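Local structure of magnesium-protoporphyrin O-methyltransferase (Synechocystis sp., 4QDJ) at residues A[7-12]-A[138-143]. The protein methylates Mg-protoporphyrin IX with S-adenosyl-L-methionine, yielding the 13-monomethyl ester on the pathway to chlorophyll. Residues are numbered along the deposited sequence; the frame is centred on the assembly and turned at random.
With SAM (S-adenosylmethionine), chain B.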
ATOM      1  N   ASP A   7     -11.428 -13.613 -12.140  1.00 33.25           N
ATOM      2  CA  ASP A   7      -9.998 -13.486 -11.875  1.00 33.85           C
ATOM      3  C   ASP A   7      -9.775 -12.845 -10.509  1.00 31.94           C
ATOM      4  O   ASP A   7     -10.677 -12.207  -9.962  1.00 31.05           O
ATOM      5  CB  ASP A   7      -9.276 -12.712 -12.987  1.00 35.91           C
ATOM      6  CG  ASP A   7      -9.428 -11.212 -12.853  1.00 37.04           C
ATOM      7  OD1 ASP A   7     -10.555 -10.745 -12.606  0.49 37.29           O
ATOM      8  OD2 ASP A   7      -8.413 -10.497 -12.998  0.55 37.95           O
ATOM      9  N   ASP A   8      -8.579 -13.033  -9.959  1.00 30.36           N
ATOM     10  CA  ASP A   8      -8.274 -12.603  -8.596  1.00 28.67           C
ATOM     11  C   ASP A   8      -8.534 -11.117  -8.362  1.00 25.37           C
ATOM     12  O   ASP A   8      -9.075 -10.736  -7.326  1.00 24.32           O
ATOM     13  CB  ASP A   8      -6.831 -12.957  -8.230  1.00 29.42           C
ATOM     14  CG  ASP A   8      -6.571 -14.450  -8.268  0.27 30.07           C
ATOM     15  OD1 ASP A   8      -7.551 -15.225  -8.247  0.43 30.09           O
ATOM     16  OD2 ASP A   8      -5.388 -14.848  -8.312  0.58 30.65           O
ATOM     17  N   LYS A   9      -8.155 -10.287  -9.330  1.00 23.84           N
ATOM     18  CA  LYS A   9      -8.358  -8.845  -9.226  1.00 22.97           C
ATOM     19  C   LYS A   9      -9.830  -8.483  -9.075  1.00 20.30           C
ATOM     20  O   LYS A   9     -10.179  -7.596  -8.299  1.00 19.23           O
ATOM     21  CB  LYS A   9      -7.770  -8.124 -10.441  1.00 24.92           C
ATOM     22  CG  LYS A   9      -6.257  -8.069 -10.457  1.00 27.49           C
ATOM     23  CD  LYS A   9      -5.754  -7.383 -11.714  1.00 29.09           C
ATOM     24  CE  LYS A   9      -4.236  -7.332 -11.744  1.00 30.51           C
ATOM     25  NZ  LYS A   9      -3.738  -6.709 -12.997  1.00 30.71           N
ATOM     26  N   THR A  10     -10.691  -9.172  -9.817  1.00 20.14           N
ATOM     27  CA  THR A  10     -12.124  -8.908  -9.757  1.00 21.83           C
ATOM     28  C   THR A  10     -12.694  -9.306  -8.402  1.00 19.75           C
ATOM     29  O   THR A  10     -13.500  -8.579  -7.822  1.00 18.16           O
ATOM     30  CB  THR A  10     -12.885  -9.646 -10.875  1.00 24.80           C
ATOM     31  OG1 THR A  10     -12.361  -9.248 -12.148  1.00 25.93           O
ATOM     32  CG2 THR A  10     -14.370  -9.323 -10.819  1.00 25.36           C
ATOM     33  N   ILE A  11     -12.266 -10.461  -7.900  1.00 20.12           N
ATOM     34  CA  ILE A  11     -12.706 -10.940  -6.595  1.00 18.95           C
ATOM     35  C   ILE A  11     -12.321  -9.947  -5.501  1.00 17.55           C
ATOM     36  O   ILE A  11     -13.139  -9.592  -4.652  1.00 16.34           O
ATOM     37  CB  ILE A  11     -12.109 -12.323  -6.268  1.00 21.37           C
ATOM     38  CG1 ILE A  11     -12.590 -13.365  -7.280  1.00 22.82           C
ATOM     39  CG2 ILE A  11     -12.484 -12.748  -4.857  1.00 20.79           C
ATOM     40  CD1 ILE A  11     -12.049 -14.757  -7.028  0.62 22.62           C
ATOM     41  N   VAL A  12     -11.075  -9.490  -5.535  1.00 15.63           N
ATOM     42  CA  VAL A  12     -10.594  -8.530  -4.551  1.00 15.54           C
ATOM     43  C   VAL A  12     -11.311  -7.187  -4.690  1.00 13.73           C
ATOM     44  O   VAL A  12     -11.758  -6.614  -3.698  1.00 14.38           O
ATOM     45  CB  VAL A  12      -9.068  -8.336  -4.648  1.00 18.33           C
ATOM     46  CG1 VAL A  12      -8.607  -7.262  -3.678  1.00 18.49           C
ATOM     47  CG2 VAL A  12      -8.355  -9.651  -4.366  1.00 19.79           C
ATOM     48  N   ILE A 138      -0.663  -9.286  -0.267  1.00 15.79           N
ATOM     49  CA  ILE A 138      -1.256 -10.379   0.496  1.00 18.35           C
ATOM     50  C   ILE A 138      -2.479 -10.984  -0.210  1.00 18.58           C
ATOM     51  O   ILE A 138      -2.872 -12.118   0.069  1.00 21.36           O
ATOM     52  CB  ILE A 138      -1.642  -9.910   1.923  1.00 19.65           C
ATOM     53  CG1 ILE A 138      -2.019 -11.098   2.814  0.58 21.16           C
ATOM     54  CG2 ILE A 138      -2.753  -8.864   1.865  1.00 20.79           C
ATOM     55  CD1 ILE A 138      -2.309 -10.722   4.252  0.65 21.51           C
ATOM     56  N   HIS A 139      -3.063 -10.237  -1.141  1.00 16.49           N
ATOM     57  CA  HIS A 139      -4.269 -10.685  -1.834  1.00 15.97           C
ATOM     58  C   HIS A 139      -3.985 -11.504  -3.091  1.00 17.39           C
ATOM     59  O   HIS A 139      -4.914 -11.919  -3.786  1.00 19.36           O
ATOM     60  CB  HIS A 139      -5.150  -9.488  -2.197  1.00 16.88           C
ATOM     61  CG  HIS A 139      -5.610  -8.701  -1.012  1.00 18.81           C
ATOM     62  ND1 HIS A 139      -6.527  -9.189  -0.107  1.00 21.07           N
ATOM     63  CD2 HIS A 139      -5.280  -7.460  -0.582  1.00 20.71           C
ATOM     64  CE1 HIS A 139      -6.743  -8.283   0.830  1.00 21.20           C
ATOM     65  NE2 HIS A 139      -5.999  -7.225   0.565  1.00 22.84           N
ATOM     66  N   TYR A 140      -2.710 -11.740  -3.379  1.00 16.85           N
ATOM     67  CA  TYR A 140      -2.330 -12.414  -4.618  1.00 17.66           C
ATOM     68  C   TYR A 140      -1.269 -13.489  -4.402  1.00 18.12           C
ATOM     69  O   TYR A 140      -0.412 -13.350  -3.532  1.00 18.32           O
ATOM     70  CB  TYR A 140      -1.838 -11.385  -5.639  1.00 17.60           C
ATOM     71  CG  TYR A 140      -2.873 -10.334  -5.958  1.00 16.75           C
ATOM     72  CD1 TYR A 140      -3.853 -10.568  -6.913  1.00 16.82           C
ATOM     73  CD2 TYR A 140      -2.883  -9.113  -5.293  1.00 16.19           C
ATOM     74  CE1 TYR A 140      -4.808  -9.616  -7.204  1.00 16.13           C
ATOM     75  CE2 TYR A 140      -3.837  -8.154  -5.577  1.00 16.19           C
ATOM     76  CZ  TYR A 140      -4.797  -8.410  -6.534  1.00 16.01           C
ATOM     77  OH  TYR A 140      -5.749  -7.460  -6.823  1.00 16.90           O
ATOM     78  N   PRO A 141      -1.330 -14.573  -5.194  1.00 20.05           N
ATOM     79  CA  PRO A 141      -0.291 -15.607  -5.141  1.00 21.27           C
ATOM     80  C   PRO A 141       1.042 -15.060  -5.646  1.00 21.09           C
ATOM     81  O   PRO A 141       1.055 -14.042  -6.337  1.00 20.66           O
ATOM     82  CB  PRO A 141      -0.824 -16.689  -6.085  1.00 22.66           C
ATOM     83  CG  PRO A 141      -1.747 -15.968  -7.008  1.00 23.28           C
ATOM     84  CD  PRO A 141      -2.373 -14.881  -6.187  1.00 21.33           C
ATOM     85  N   THR A 142       2.138 -15.735  -5.309  1.00 20.84           N
ATOM     86  CA  THR A 142       3.482 -15.233  -5.590  1.00 21.64           C
ATOM     87  C   THR A 142       3.732 -14.910  -7.067  1.00 22.17           C
ATOM     88  O   THR A 142       4.380 -13.912  -7.385  1.00 21.99           O
ATOM     89  CB  THR A 142       4.561 -16.213  -5.081  1.00 24.17           C
ATOM     90  OG1 THR A 142       4.349 -16.475  -3.688  1.00 26.12           O
ATOM     91  CG2 THR A 142       5.952 -15.627  -5.270  1.00 25.18           C
ATOM     92  N   GLU A 143       3.211 -15.747  -7.960  1.00 23.68           N
ATOM     93  CA  GLU A 143       3.376 -15.533  -9.396  1.00 24.54           C
ATOM     94  C   GLU A 143       2.786 -14.198  -9.844  1.00 24.57           C
ATOM     95  O   GLU A 143       3.412 -13.452 -10.599  1.00 24.56           O
ATOM     96  CB  GLU A 143       2.743 -16.680 -10.190  1.00 25.96           C
TER
HETATM   97  N   SAM B 301      -2.269   0.127   1.290  1.00 14.30           N
HETATM   98  CA  SAM B 301      -3.407   0.518   2.119  1.00 17.95           C
HETATM   99  C   SAM B 301      -2.998   0.627   3.582  1.00 19.22           C
HETATM  100  O   SAM B 301      -2.050  -0.026   4.021  1.00 20.84           O
HETATM  101  OXT SAM B 301      -3.605   1.372   4.351  1.00 18.52           O
HETATM  102  CB  SAM B 301      -4.599  -0.426   1.953  1.00 20.96           C
HETATM  103  CG  SAM B 301      -4.369  -1.900   2.280  1.00 22.70           C
HETATM  104  SD  SAM B 301      -5.892  -2.877   2.125  1.00 24.09           S
HETATM  105  CE  SAM B 301      -5.491  -4.344   3.107  0.71 24.00           C
HETATM  106  C5' SAM B 301      -5.680  -3.560   0.467  1.00 19.71           C
HETATM  107  C4' SAM B 301      -6.115  -2.574  -0.606  1.00 15.58           C
HETATM  108  O4' SAM B 301      -5.499  -2.933  -1.824  1.00 14.40           O
HETATM  109  C3' SAM B 301      -7.619  -2.576  -0.847  1.00 13.76           C
HETATM  110  O3' SAM B 301      -8.102  -1.257  -0.747  1.00 14.47           O
HETATM  111  C2' SAM B 301      -7.773  -3.065  -2.274  1.00 13.95           C
HETATM  112  O2' SAM B 301      -8.834  -2.423  -2.946  1.00 14.55           O
HETATM  113  C1' SAM B 301      -6.418  -2.719  -2.868  1.00 12.67           C
HETATM  114  N9  SAM B 301      -6.062  -3.533  -4.037  1.00 11.05           N
HETATM  115  C8  SAM B 301      -6.155  -4.892  -4.167  1.00 11.60           C
HETATM  116  N7  SAM B 301      -5.722  -5.227  -5.405  1.00 11.77           N
HETATM  117  C5  SAM B 301      -5.355  -4.099  -6.056  1.00 10.56           C
HETATM  118  C6  SAM B 301      -4.850  -3.873  -7.327  1.00 10.46           C
HETATM  119  N6  SAM B 301      -4.647  -4.890  -8.160  1.00 12.29           N
HETATM  120  N1  SAM B 301      -4.566  -2.583  -7.719  1.00 10.93           N
HETATM  121  C2  SAM B 301      -4.778  -1.528  -6.855  1.00 12.03           C
HETATM  122  N3  SAM B 301      -5.284  -1.760  -5.593  1.00 10.39           N
HETATM  123  C4  SAM B 301      -5.562  -3.028  -5.204  1.00 11.45           C
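Y140 sets its ring against the first turn of helix 8-16, where the phenol OH lies 3.7 Å from CG of K9, CE1 comes next to the same carbon, and CD1 packs against CB of D8. The tyrosine and lysine side chains cross at about a right angle; K9 then runs on extended to a salt bridge with D120, its CB and CG staying beside the phenol. V12, one turn after D8, fills the inner end of the contact. Its two methyls divide the work: CG2, anti to the carbonyl carbon, rests on CB of H139 at 3.9 Å, whereas CG1, anti to the backbone N (chi1 176°), reaches C8 of the SAM adenine at 3.4 Å and also lies beside the imidazole of H139. I138 CG2 lies on one face of that ring, toward its rim. In this class I Rossmann-like methyltransferase, the loop joining strand 130-133 to helix 142-155 thus meets the N-terminal helix beside the adenine, showing how a pocket wall can be built from segments distant in sequence. The phenol OH of Y140 donates a hydrogen bond of 2.6 Å to adenine N7, N7 lying at the edge of the tyrosine ring, in its plane. A phenylalanine here lacks the hydroxyl and would probably leave N7 without this donor and K9 CG without its nearest neighbour across the contact. H139 NE2 approaches C5' of SAM at 3.7 Å, with the sulfonium methyl CE at the imidazole edge. Farther out, D8 and P141 meet tip to tip, carboxylate OD2 standing 3.7 Å from the proline CD.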